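Local coordinates for extracellular serine protease (Aeromonas sobria, PDB 3HJR), which cleaves peptide bonds after paired basic residues as a calcium-dependent, kexin-like serine protease, acting on host plasma proteins as a probable virulence factor in sepsis, at residues V477-D482 and G583-W588; N29-Q34 and I130-I135; A216-N221 and G334-T339; D363-S368 and N420-L425; A167-R172 and E201-K206. All coordinates share one frame; numbering follows the deposited sequence.

Contact 1: V477-D482 and G583-W588; sequences VMVSLD and GKLISW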
# COMPACT_ATOMS: atom_id res chain seq x y z
N VAL A 477 -15.40 7.79 4.10
CA VAL A 477 -15.86 8.97 4.78
C VAL A 477 -15.24 10.17 4.04
O VAL A 477 -14.14 10.03 3.50
CB VAL A 477 -15.43 8.84 6.26
CG1 VAL A 477 -15.38 10.15 7.05
CG2 VAL A 477 -16.34 7.81 6.96
N MET A 478 -15.93 11.30 3.99
CA MET A 478 -15.30 12.60 3.73
C MET A 478 -15.52 13.49 4.94
O MET A 478 -16.59 13.47 5.55
CB MET A 478 -15.91 13.30 2.53
CG MET A 478 -15.77 12.53 1.23
SD MET A 478 -16.16 13.48 -0.23
CE MET A 478 -14.41 13.78 -0.92
N VAL A 479 -14.53 14.28 5.32
CA VAL A 479 -14.64 15.09 6.53
C VAL A 479 -14.23 16.52 6.28
O VAL A 479 -13.25 16.76 5.58
CB VAL A 479 -13.82 14.51 7.68
CG1 VAL A 479 -12.35 14.45 7.32
CG2 VAL A 479 -14.00 15.30 8.98
N SER A 480 -15.00 17.46 6.82
CA SER A 480 -14.66 18.88 6.81
C SER A 480 -14.67 19.42 8.24
O SER A 480 -15.60 19.18 8.99
CB SER A 480 -15.63 19.66 5.94
OG SER A 480 -15.51 19.32 4.56
N LEU A 481 -13.60 20.11 8.64
CA LEU A 481 -13.52 20.71 9.96
C LEU A 481 -12.50 21.84 9.92
O LEU A 481 -11.65 21.87 9.01
CB LEU A 481 -13.13 19.66 11.01
CG LEU A 481 -11.81 18.89 10.85
CD1 LEU A 481 -10.63 19.72 11.32
CD2 LEU A 481 -11.89 17.55 11.59
N ASP A 482 -12.59 22.75 10.88
CA ASP A 482 -11.55 23.74 11.14
C ASP A 482 -10.73 23.36 12.37
O ASP A 482 -11.27 22.98 13.41
CB ASP A 482 -12.15 25.11 11.36
CG ASP A 482 -12.68 25.73 10.10
OD1 ASP A 482 -13.45 26.72 10.22
OD2 ASP A 482 -12.38 25.33 8.98
N GLY A 583 -11.20 23.88 17.73
CA GLY A 583 -11.61 23.47 16.40
C GLY A 583 -13.11 23.31 16.30
O GLY A 583 -13.82 23.45 17.28
N LYS A 584 -13.58 23.02 15.10
CA LYS A 584 -15.00 22.96 14.77
C LYS A 584 -15.22 21.92 13.67
O LYS A 584 -14.64 22.02 12.61
CB LYS A 584 -15.45 24.35 14.27
CG LYS A 584 -16.89 24.49 13.90
CD LYS A 584 -17.25 25.96 13.70
CE LYS A 584 -16.82 26.45 12.32
NZ LYS A 584 -17.38 27.81 12.01
N LEU A 585 -16.08 20.94 13.93
CA LEU A 585 -16.54 20.03 12.90
C LEU A 585 -17.57 20.78 12.04
O LEU A 585 -18.46 21.45 12.56
CB LEU A 585 -17.16 18.80 13.55
CG LEU A 585 -17.54 17.64 12.65
CD1 LEU A 585 -16.37 17.14 11.81
CD2 LEU A 585 -18.08 16.50 13.54
N ILE A 586 -17.43 20.67 10.72
CA ILE A 586 -18.28 21.36 9.76
C ILE A 586 -19.25 20.37 9.10
O ILE A 586 -20.46 20.61 9.08
CB ILE A 586 -17.42 22.05 8.68
CG1 ILE A 586 -16.61 23.22 9.28
CG2 ILE A 586 -18.29 22.55 7.54
CD1 ILE A 586 -15.39 23.57 8.47
N SER A 587 -18.74 19.30 8.52
CA SER A 587 -19.60 18.29 7.92
C SER A 587 -18.85 17.00 7.72
O SER A 587 -17.62 16.96 7.72
CB SER A 587 -20.13 18.75 6.56
OG SER A 587 -19.05 18.88 5.65
N TRP A 588 -19.60 15.93 7.54
CA TRP A 588 -19.02 14.68 7.11
C TRP A 588 -20.00 13.87 6.29
O TRP A 588 -21.21 14.07 6.38
CB TRP A 588 -18.46 13.90 8.29
CG TRP A 588 -19.47 13.21 9.15
CD1 TRP A 588 -20.37 13.81 9.99
CD2 TRP A 588 -19.67 11.80 9.28
NE1 TRP A 588 -21.11 12.85 10.63
CE2 TRP A 588 -20.72 11.61 10.21
CE3 TRP A 588 -19.09 10.68 8.68
CZ2 TRP A 588 -21.17 10.34 10.59
CZ3 TRP A 588 -19.54 9.40 9.07
CH2 TRP A 588 -20.58 9.25 10.00
O HOH W 1 -16.93 16.65 4.19
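A classic beta bulge interrupts the antiparallel pairing of strands 477-482 and 583-588 in the P-domain, where Ile-586 and Ser-587 both face Ser-480. Ser-480 O accepts two amides, Ile-586 N at 2.9 Å and Ser-587 N at 3.2 Å, while Ser-480 N gives a 2.8 Å bond to Ser-587 O. Regular pairing resumes at Leu-481 with Leu-585, and Asp-482 and Lys-584 form the next hydrogen-bonded pair. At the bulge Ile-586 points toward the partner strand, and its CD1 lies against the carboxylate of Asp-482, 3.5 Å from OD2. Ser-480 and Ser-587 share one face of the sheet; a water 3.0 Å from Ser-480 OG also makes a weak bond to Ser-587 OG. On the apolar other face the side chains of Leu-585 and Val-479 cross at about a right angle, CD1 4.1 Å from CG2, and the Trp-588 ring, whose CG stands between backbone N and carbonyl carbon (chi1 76°), meets Val-477 CG1 at its edge, with CE3 4.1 Å away. Leu-489 and Leu-493 of strand 489-494 pack on this side. Strand 527-535 borders 472-482, supplying Asp-530 N to Ser-480 OG and Arg-529 to a salt bridge with Asp-482, and strand 436-444 pairs with 583-594.

Contact 2: N29-Q34 and I130-I135; sequences NPLQDQ and IGTKGI. With CA (calcium ion), chain B.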
# COMPACT_ATOMS: atom_id res chain seq x y z
N ASN A 29 16.57 -20.87 -11.88
CA ASN A 29 16.99 -19.47 -11.81
C ASN A 29 18.06 -19.34 -10.74
O ASN A 29 17.77 -19.54 -9.57
CB ASN A 29 15.78 -18.54 -11.57
CG ASN A 29 14.65 -18.78 -12.57
OD1 ASN A 29 14.66 -18.22 -13.66
ND2 ASN A 29 13.69 -19.63 -12.21
N PRO A 30 19.30 -19.04 -11.10
CA PRO A 30 20.42 -19.11 -10.16
C PRO A 30 20.23 -18.26 -8.88
O PRO A 30 20.75 -18.61 -7.81
CB PRO A 30 21.63 -18.65 -10.97
CG PRO A 30 21.15 -18.36 -12.36
CD PRO A 30 19.71 -18.63 -12.46
N LEU A 31 19.46 -17.17 -8.98
CA LEU A 31 19.26 -16.28 -7.84
C LEU A 31 17.99 -16.57 -7.02
O LEU A 31 17.74 -15.88 -6.03
CB LEU A 31 19.16 -14.82 -8.31
CG LEU A 31 20.42 -13.94 -8.44
CD1 LEU A 31 21.74 -14.65 -8.33
CD2 LEU A 31 20.37 -13.10 -9.67
N GLN A 32 17.18 -17.54 -7.41
CA GLN A 32 15.87 -17.68 -6.75
C GLN A 32 15.92 -18.02 -5.26
O GLN A 32 15.05 -17.61 -4.48
CB GLN A 32 14.95 -18.64 -7.54
CG GLN A 32 15.36 -20.09 -7.59
CD GLN A 32 14.42 -20.92 -8.44
OE1 GLN A 32 14.31 -20.69 -9.67
NE2 GLN A 32 13.76 -21.89 -7.83
N ASP A 33 16.94 -18.76 -4.83
CA ASP A 33 17.06 -19.11 -3.41
C ASP A 33 17.46 -17.92 -2.54
O ASP A 33 17.51 -18.04 -1.32
CB ASP A 33 18.05 -20.24 -3.20
CG ASP A 33 17.51 -21.58 -3.65
OD1 ASP A 33 18.34 -22.43 -4.01
OD2 ASP A 33 16.29 -21.84 -3.69
N GLN A 34 17.75 -16.77 -3.15
CA GLN A 34 17.96 -15.55 -2.37
C GLN A 34 16.80 -14.57 -2.53
O GLN A 34 16.88 -13.44 -2.06
CB GLN A 34 19.31 -14.89 -2.74
CG GLN A 34 20.52 -15.62 -2.17
CD GLN A 34 20.71 -15.35 -0.71
OE1 GLN A 34 19.72 -15.14 -0.00
NE2 GLN A 34 21.95 -15.34 -0.24
N ILE A 130 18.54 -18.25 -15.90
CA ILE A 130 19.26 -17.01 -15.53
C ILE A 130 18.49 -16.21 -14.50
O ILE A 130 17.27 -16.36 -14.36
CB ILE A 130 19.51 -16.12 -16.77
CG1 ILE A 130 18.18 -15.80 -17.50
CG2 ILE A 130 20.50 -16.80 -17.71
CD1 ILE A 130 18.29 -14.71 -18.59
N GLY A 131 19.22 -15.40 -13.75
CA GLY A 131 18.58 -14.39 -12.93
C GLY A 131 17.62 -14.96 -11.92
O GLY A 131 17.89 -15.98 -11.29
N THR A 132 16.49 -14.28 -11.76
CA THR A 132 15.50 -14.58 -10.73
C THR A 132 14.31 -15.29 -11.32
O THR A 132 14.26 -15.55 -12.52
CB THR A 132 14.98 -13.28 -10.11
OG1 THR A 132 14.60 -12.38 -11.16
CG2 THR A 132 16.05 -12.59 -9.34
N LYS A 133 13.35 -15.60 -10.44
CA LYS A 133 12.06 -16.15 -10.79
C LYS A 133 10.97 -15.20 -10.29
O LYS A 133 10.92 -14.82 -9.10
CB LYS A 133 11.89 -17.55 -10.19
CG LYS A 133 10.66 -18.32 -10.72
CD LYS A 133 10.41 -19.59 -9.93
CE LYS A 133 9.50 -20.53 -10.65
NZ LYS A 133 9.07 -21.64 -9.81
N GLY A 134 10.09 -14.80 -11.21
CA GLY A 134 9.00 -13.92 -10.83
C GLY A 134 7.99 -14.66 -9.97
O GLY A 134 7.94 -15.91 -9.97
N ILE A 135 7.20 -13.90 -9.24
CA ILE A 135 6.09 -14.44 -8.45
C ILE A 135 5.13 -15.13 -9.39
O ILE A 135 4.67 -16.24 -9.11
CB ILE A 135 5.40 -13.32 -7.69
CG1 ILE A 135 6.28 -12.90 -6.51
CG2 ILE A 135 4.03 -13.76 -7.21
CD1 ILE A 135 5.92 -11.56 -5.94
CA CA B . 14.92 -16.07 -14.70
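Asn-29 meets the loop 130-135 through a calcium ion: its OD1 binds the metal at 2.4 Å, beside the carbonyl oxygens of Ile-130 (O to calcium 2.4 Å) and Thr-132 (O to calcium 2.3 Å). The three oxygens crowd together because the cation draws them in; Asn-29 OD1 and Thr-132 O are 2.9 Å apart. The other end of the amide is held as well. Asn-29 ND2 donates 2.8 Å to Gln-32 OE1, which lies in the amide plane, and this bond should fix the rotation that points OD1 at the metal. The same ND2 lies against the aliphatic chain of Lys-133, 3.4 Å from CB, the two side chains crossing at about a right angle. Pro-30 follows in a type I turn and rests its CD on the Ile-130 carbonyl carbon. Leu-31 N then gives the backbone bond that joins the loops, 3.0 Å to Gly-131 O. Gln-32 closes the turn; its CG sits between backbone N and carbonyl carbon (chi1 67°), folding OE1 back to receive both Asn-29 N and ND2. Asp-87, through both carboxylate oxygens, Asn-128 OD1 and Val-126 O complete the seven-oxygen shell. An asparagine from the N-terminal segment clasped to a loop of backbone carbonyls round calcium closely resembles the strong calcium site of subtilisins.

Contact 3: A216-N221 and G334-T339; sequences AGNGFN and GTSSAT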
# COMPACT_ATOMS: atom_id res chain seq x y z
N ALA A 216 0.96 1.84 -0.23
CA ALA A 216 0.50 2.67 0.86
C ALA A 216 1.38 3.89 1.11
O ALA A 216 0.91 4.84 1.74
CB ALA A 216 0.42 1.87 2.11
N GLY A 217 2.67 3.78 0.76
CA GLY A 217 3.64 4.81 1.04
C GLY A 217 4.74 4.32 1.95
O GLY A 217 4.59 3.29 2.62
N ASN A 218 5.85 5.05 1.98
CA ASN A 218 7.03 4.68 2.77
C ASN A 218 7.35 5.75 3.78
O ASN A 218 8.53 6.06 4.04
CB ASN A 218 8.20 4.49 1.81
CG ASN A 218 7.89 3.51 0.74
OD1 ASN A 218 7.51 2.39 1.01
ND2 ASN A 218 8.08 3.93 -0.50
N GLY A 219 6.29 6.29 4.39
CA GLY A 219 6.39 7.42 5.29
C GLY A 219 6.19 7.20 6.75
O GLY A 219 5.83 8.15 7.42
N PHE A 220 6.46 6.00 7.27
CA PHE A 220 6.31 5.78 8.71
C PHE A 220 7.10 6.83 9.50
O PHE A 220 6.65 7.29 10.59
CB PHE A 220 6.70 4.38 9.18
CG PHE A 220 6.11 4.05 10.52
CD1 PHE A 220 6.74 4.46 11.69
CD2 PHE A 220 4.88 3.39 10.61
CE1 PHE A 220 6.17 4.20 12.90
CE2 PHE A 220 4.32 3.14 11.85
CZ PHE A 220 4.96 3.55 12.97
N ASN A 221 8.30 7.17 9.00
CA ASN A 221 9.22 8.12 9.65
C ASN A 221 9.44 9.42 8.88
O ASN A 221 9.48 10.49 9.49
CB ASN A 221 10.57 7.44 9.92
CG ASN A 221 10.42 6.13 10.66
OD1 ASN A 221 10.67 5.04 10.13
ND2 ASN A 221 9.90 6.22 11.85
N GLY A 334 10.39 -1.29 -0.28
CA GLY A 334 9.32 -0.33 -0.10
C GLY A 334 7.94 -0.94 -0.24
O GLY A 334 7.81 -2.10 -0.64
N THR A 335 6.90 -0.16 0.08
CA THR A 335 5.56 -0.53 -0.36
C THR A 335 5.55 -0.61 -1.86
O THR A 335 4.66 -1.26 -2.45
CB THR A 335 4.47 0.43 0.16
OG1 THR A 335 4.77 1.78 -0.16
CG2 THR A 335 4.40 0.33 1.68
N SER A 336 6.58 -0.01 -2.49
CA SER A 336 6.83 -0.10 -3.94
C SER A 336 7.13 -1.52 -4.38
O SER A 336 7.08 -1.84 -5.55
CB SER A 336 8.09 0.72 -4.27
OG SER A 336 7.83 2.10 -4.32
N SER A 337 7.56 -2.34 -3.41
CA SER A 337 7.82 -3.78 -3.61
C SER A 337 6.66 -4.65 -3.10
O SER A 337 6.38 -5.70 -3.67
CB SER A 337 9.13 -4.15 -2.88
OG SER A 337 10.26 -3.71 -3.63
N ALA A 338 6.01 -4.24 -2.02
CA ALA A 338 4.78 -4.92 -1.57
C ALA A 338 3.71 -4.92 -2.65
O ALA A 338 2.96 -5.89 -2.78
CB ALA A 338 4.24 -4.25 -0.35
N THR A 339 3.71 -3.86 -3.47
CA THR A 339 2.73 -3.68 -4.52
C THR A 339 2.92 -4.74 -5.61
O THR A 339 1.99 -5.49 -5.87
CB THR A 339 2.76 -2.24 -5.05
OG1 THR A 339 2.38 -1.34 -3.96
CG2 THR A 339 1.77 -2.03 -6.14
O HOH W 2 6.10 3.13 -2.60
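The flat carboxamide of Asn-218 reaches the start of helix 335-352, and Thr-335 N meets its OD1 in the carbonyl plane at 2.8 Å, with a nearly straight N-H...O angle of 160°. Thr-335 OG1 lies 3.0 Å from the same OD1, and on the amide's nitrogen side Asn-218 ND2 donates to a water at 3.0 Å. With CG beside its own backbone N (chi1 -55°), Asn-218 extends past Thr-335, the two side chains running in opposite directions. Thr-335 OG1, between its backbone N and carbonyl carbon (chi1 53°), also accepts from Gly-217 N at 3.0 Å, so the loop backbone and side chain close on one threonine. Gly-334 at the N-cap position has positive phi, and its O accepts from Ser-337 N and Ala-338 N in the first turn.

The water on Asn-218 ND2 is 2.6 Å from Ser-336 OG as well. Ser-336 is the predicted nucleophile, and its OG bonds His-115 NE2 in a triad with Asp-78. Asn-218, in a Gly-Asn-Gly sequence that furin also has, is probably the oxyanion-hole asparagine. Gripping OD1 would orient the amide and present ND2 toward the site, where the water may mark the place of a substrate carbonyl oxygen.

Contact 4: D363-S368 and N420-L425; sequences DLLARS and NKALEL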
# COMPACT_ATOMS: atom_id res chain seq x y z
N ASP A 363 -11.76 -11.18 -1.42
CA ASP A 363 -12.38 -11.91 -0.32
C ASP A 363 -11.50 -13.12 0.03
O ASP A 363 -11.23 -13.42 1.18
CB ASP A 363 -13.83 -12.32 -0.67
CG ASP A 363 -14.53 -13.04 0.48
OD1 ASP A 363 -14.84 -12.41 1.54
OD2 ASP A 363 -14.78 -14.25 0.45
N LEU A 364 -11.01 -13.80 -1.01
CA LEU A 364 -10.13 -14.96 -0.83
C LEU A 364 -8.80 -14.56 -0.20
O LEU A 364 -8.31 -15.26 0.66
CB LEU A 364 -9.89 -15.65 -2.16
CG LEU A 364 -11.14 -16.35 -2.67
CD1 LEU A 364 -11.01 -16.58 -4.13
CD2 LEU A 364 -11.42 -17.66 -1.96
N LEU A 365 -8.23 -13.45 -0.66
CA LEU A 365 -6.96 -12.96 -0.14
C LEU A 365 -7.12 -12.56 1.32
O LEU A 365 -6.28 -12.90 2.16
CB LEU A 365 -6.42 -11.77 -0.96
CG LEU A 365 -5.81 -12.14 -2.32
CD1 LEU A 365 -5.68 -10.96 -3.22
CD2 LEU A 365 -4.41 -12.79 -2.07
N ALA A 366 -8.22 -11.87 1.63
CA ALA A 366 -8.47 -11.49 3.02
C ALA A 366 -8.66 -12.69 3.93
O ALA A 366 -8.08 -12.79 5.03
CB ALA A 366 -9.69 -10.59 3.10
N ARG A 367 -9.50 -13.64 3.51
CA ARG A 367 -9.83 -14.74 4.39
C ARG A 367 -8.67 -15.73 4.54
O ARG A 367 -8.64 -16.50 5.47
CB ARG A 367 -11.12 -15.44 3.89
CG ARG A 367 -12.40 -14.61 4.04
CD ARG A 367 -13.61 -15.17 3.28
NE ARG A 367 -13.58 -16.63 3.26
CZ ARG A 367 -13.68 -17.40 2.16
NH1 ARG A 367 -13.84 -16.90 0.94
NH2 ARG A 367 -13.61 -18.71 2.30
N SER A 368 -7.72 -15.72 3.58
CA SER A 368 -6.57 -16.63 3.62
C SER A 368 -5.29 -16.01 4.19
O SER A 368 -4.30 -16.70 4.44
CB SER A 368 -6.29 -17.19 2.23
OG SER A 368 -5.91 -16.16 1.41
N ASN A 420 -0.98 -19.92 -1.35
CA ASN A 420 -1.40 -21.32 -1.28
C ASN A 420 -2.76 -21.44 -0.63
O ASN A 420 -3.63 -22.12 -1.13
CB ASN A 420 -0.42 -22.18 -0.48
CG ASN A 420 0.95 -22.32 -1.12
OD1 ASN A 420 1.17 -21.98 -2.31
ND2 ASN A 420 1.89 -22.83 -0.32
N LYS A 421 -2.97 -20.77 0.51
CA LYS A 421 -4.26 -20.85 1.17
C LYS A 421 -5.39 -20.13 0.40
O LYS A 421 -6.54 -20.61 0.39
CB LYS A 421 -4.15 -20.30 2.59
CG LYS A 421 -5.34 -20.65 3.46
CD LYS A 421 -5.37 -19.85 4.74
CE LYS A 421 -5.33 -20.69 5.93
NZ LYS A 421 -5.93 -20.03 7.16
N ALA A 422 -5.08 -19.02 -0.25
CA ALA A 422 -6.05 -18.35 -1.08
C ALA A 422 -6.53 -19.35 -2.14
O ALA A 422 -7.73 -19.45 -2.44
CB ALA A 422 -5.47 -17.11 -1.71
N LEU A 423 -5.60 -20.10 -2.72
CA LEU A 423 -5.98 -21.06 -3.78
C LEU A 423 -6.83 -22.22 -3.19
O LEU A 423 -7.73 -22.73 -3.89
CB LEU A 423 -4.72 -21.60 -4.51
CG LEU A 423 -4.00 -20.64 -5.44
CD1 LEU A 423 -2.65 -21.18 -5.86
CD2 LEU A 423 -4.88 -20.47 -6.64
N GLU A 424 -6.54 -22.64 -1.96
CA GLU A 424 -7.31 -23.67 -1.26
C GLU A 424 -8.73 -23.17 -1.06
O GLU A 424 -9.68 -23.89 -1.35
CB GLU A 424 -6.67 -24.07 0.09
CG GLU A 424 -7.54 -25.03 0.91
CD GLU A 424 -7.06 -25.19 2.36
OE1 GLU A 424 -6.53 -26.26 2.70
OE2 GLU A 424 -7.23 -24.26 3.17
N LEU A 425 -8.89 -21.90 -0.68
CA LEU A 425 -10.22 -21.35 -0.45
C LEU A 425 -10.94 -21.18 -1.78
O LEU A 425 -12.15 -21.34 -1.85
CB LEU A 425 -10.20 -20.01 0.29
CG LEU A 425 -10.25 -20.05 1.83
CD1 LEU A 425 -9.54 -21.20 2.51
CD2 LEU A 425 -9.84 -18.70 2.40
O HOH W 3 -6.30 -16.87 7.29
O HOH W 4 -13.99 -20.50 -0.02
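Helix-helix packing of mixed character joins Ser-368 and Leu-364 of segment 363-368 to Ala-422 and Leu-425 of segment 420-425, at the side of the catalytic domain and away from the annotated sites. The axes approach to 8.4 Å and cross at 119°. The small residues allow this: Ser-368 and Ala-422 have CA atoms 5.0 Å apart, and Ser-368 OG touches Ala-422 CB at 3.3 Å. That hydroxyl donates within its own helix, 2.7 Å to Leu-364 O, with OG between backbone N and carbonyl carbon (chi1 65°). Leu-364 CD2 presses on Leu-425 CB at 3.5 Å, a tight carbon pair, as the two leucines run past each other in opposite directions. Leu-425 CD2 lies over one face of the Arg-367 guanidinium, 3.7 Å above its plane and offset toward the rim. At the guanidinium edge, in plane, are the carboxylate carbon of Asp-363 and a water; Arg-367 NH1 makes a salt bridge to Asp-363 OD2 of its own helix at 2.9 Å, on the anti side and well out of the carboxylate plane. His-429 and Tyr-539 also bond this carboxylate, while Leu-349 of helix 335-352 packs against Leu-365 and Ala-422. Lys-421 lays CD against Ser-368 O, and a water links its NZ to Arg-367 O. A second water passes from Arg-367 NH2 to Leu-425 O. The helices therefore meet directly through carbon and small side chains, with polar links across them made by water, and Arg-367 offers a face to leucine and an edge to charge and water.

Contact 5: A167-R172 and E201-K206; sequences ASRDNR and EQQTLK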
# COMPACT_ATOMS: atom_id res chain seq x y z
N ALA A 167 -4.60 -0.36 -25.85
CA ALA A 167 -3.40 -1.09 -25.46
C ALA A 167 -3.53 -1.62 -24.03
O ALA A 167 -3.19 -2.78 -23.75
CB ALA A 167 -2.15 -0.19 -25.60
N SER A 168 -4.07 -0.79 -23.16
CA SER A 168 -4.06 -1.13 -21.74
C SER A 168 -5.36 -1.65 -21.16
O SER A 168 -5.37 -2.11 -20.03
CB SER A 168 -3.61 0.07 -20.89
OG SER A 168 -4.60 1.08 -20.97
N ARG A 169 -6.45 -1.59 -21.90
CA ARG A 169 -7.76 -1.94 -21.35
C ARG A 169 -7.84 -3.39 -20.89
O ARG A 169 -8.51 -3.69 -19.90
CB ARG A 169 -8.85 -1.69 -22.37
CG ARG A 169 -10.26 -1.97 -21.83
CD ARG A 169 -11.37 -1.67 -22.81
NE ARG A 169 -11.01 -0.75 -23.89
CZ ARG A 169 -10.77 0.56 -23.75
NH1 ARG A 169 -10.48 1.30 -24.83
NH2 ARG A 169 -10.80 1.13 -22.53
N ASP A 170 -7.19 -4.28 -21.62
CA ASP A 170 -7.26 -5.71 -21.28
C ASP A 170 -6.18 -6.24 -20.33
O ASP A 170 -5.91 -7.44 -20.28
CB ASP A 170 -7.33 -6.55 -22.56
CG ASP A 170 -6.05 -6.51 -23.37
OD1 ASP A 170 -5.26 -5.54 -23.26
OD2 ASP A 170 -5.79 -7.41 -24.22
N ASN A 171 -5.57 -5.37 -19.55
CA ASN A 171 -4.84 -5.82 -18.37
C ASN A 171 -5.84 -6.17 -17.29
O ASN A 171 -6.90 -5.55 -17.18
CB ASN A 171 -3.92 -4.73 -17.89
CG ASN A 171 -2.78 -4.51 -18.82
OD1 ASN A 171 -1.93 -5.38 -19.00
ND2 ASN A 171 -2.77 -3.33 -19.50
N ARG A 172 -5.53 -7.20 -16.51
CA ARG A 172 -6.37 -7.56 -15.37
C ARG A 172 -5.72 -7.14 -14.06
O ARG A 172 -6.31 -7.35 -13.02
CB ARG A 172 -6.69 -9.04 -15.37
CG ARG A 172 -7.73 -9.45 -16.44
CD ARG A 172 -8.50 -10.67 -16.05
NE ARG A 172 -9.37 -10.43 -14.92
CZ ARG A 172 -9.84 -11.36 -14.09
NH1 ARG A 172 -10.63 -11.02 -13.09
NH2 ARG A 172 -9.52 -12.65 -14.25
N GLU A 201 -13.44 2.24 -11.60
CA GLU A 201 -14.71 1.57 -11.29
C GLU A 201 -15.12 0.75 -12.50
O GLU A 201 -15.47 -0.43 -12.38
CB GLU A 201 -15.81 2.59 -10.97
CG GLU A 201 -17.18 1.94 -10.77
CD GLU A 201 -18.22 2.87 -10.18
OE1 GLU A 201 -19.35 2.41 -9.91
OE2 GLU A 201 -17.93 4.08 -10.03
N GLN A 202 -15.09 1.37 -13.66
CA GLN A 202 -15.46 0.65 -14.87
C GLN A 202 -14.58 -0.59 -15.07
O GLN A 202 -15.07 -1.70 -15.38
CB GLN A 202 -15.36 1.58 -16.08
CG GLN A 202 -15.75 0.92 -17.42
CD GLN A 202 -14.64 0.94 -18.47
OE1 GLN A 202 -13.46 1.04 -18.13
NE2 GLN A 202 -15.02 0.86 -19.75
N GLN A 203 -13.27 -0.40 -14.94
CA GLN A 203 -12.33 -1.46 -15.25
C GLN A 203 -12.40 -2.58 -14.18
O GLN A 203 -12.21 -3.73 -14.52
CB GLN A 203 -10.92 -0.89 -15.36
CG GLN A 203 -10.59 -0.23 -16.63
CD GLN A 203 -10.32 -1.27 -17.71
OE1 GLN A 203 -11.21 -1.65 -18.46
NE2 GLN A 203 -9.09 -1.76 -17.77
N THR A 204 -12.71 -2.24 -12.94
CA THR A 204 -12.78 -3.26 -11.89
C THR A 204 -14.00 -4.17 -12.02
O THR A 204 -13.89 -5.39 -11.79
CB THR A 204 -12.82 -2.61 -10.50
OG1 THR A 204 -11.62 -1.90 -10.26
CG2 THR A 204 -12.89 -3.64 -9.37
N LEU A 205 -15.15 -3.57 -12.32
CA LEU A 205 -16.45 -4.25 -12.21
C LEU A 205 -16.93 -4.95 -13.47
O LEU A 205 -17.86 -5.77 -13.39
CB LEU A 205 -17.51 -3.26 -11.72
CG LEU A 205 -17.30 -2.73 -10.31
CD1 LEU A 205 -18.46 -1.81 -9.97
CD2 LEU A 205 -17.21 -3.89 -9.34
N LYS A 206 -16.31 -4.64 -14.61
CA LYS A 206 -16.61 -5.31 -15.85
C LYS A 206 -16.32 -6.81 -15.77
O LYS A 206 -15.56 -7.29 -14.91
CB LYS A 206 -15.80 -4.70 -17.02
CG LYS A 206 -14.30 -4.93 -16.90
CD LYS A 206 -13.47 -4.37 -18.06
CE LYS A 206 -12.02 -4.80 -17.90
NZ LYS A 206 -11.15 -4.42 -19.08
O HOH W 5 -9.35 -6.20 -18.22
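Arg-169 O receives two donors from the end of helix 191-205. Gln-203 NE2 reaches it at 2.9 Å in an almost straight bond (173° at the hydrogen), with the oxygen in the plane of the glutamine amide. Lys-206 NZ arrives at 2.9 Å from the opposite face of the carbonyl, above its plane. The two donors are themselves coupled, since Lys-206 NZ also gives 2.8 Å to Gln-203 OE1, so the ammonium would steady the amide that shares its acceptor. Lys-206 manages this with an extended chain, its CG set between backbone N and carbonyl carbon (chi1 66°). A water 2.7 Å from Lys-206 NZ lies the same distance from Asn-171 O. Packing is slight: Arg-169 CG rests 3.5 Å from Gln-203 OE1, while its guanidinium stands nearly perpendicular to that amide. Asn-171 ND2 turns back to Ser-168 O, 2.9 Å away, and also bonds Gln-142 OE1. The contact thus ties the turn after helix 166-169 to the C-terminal end of helix 191-205, beside the central parallel sheet. Gln-203 packs on Tyr-212 of strand 211-215, Asn-171 on Asn-73 and Ala-75 of strand 73-77, and the backbone of Arg-172 bonds both Asn-73 and Ala-211.

In the fold
Along the chain the contacts close in the order 2, 5, 3, 4, 1. Contact 3 lies nearest the molecular centre, where strand 211-215 of the six-stranded parallel sheet leads into one segment and helix 335-352 starts in the other. Contacts 2, 4 and 5, a calcium site, a helix pair and a helix-turn joint, lie with their centres about 23 to 25 Å from it. Helix 335-352 runs from contact 3 to pack on residues of contacts 2 and 4. Contact 1 lies in the beta-rich P-domain, which shares a small antiparallel sheet with the catalytic domain (228-233 with 559-565); its centre is about 28 Å from that of contact 3 and about 50 Å from that of contact 2.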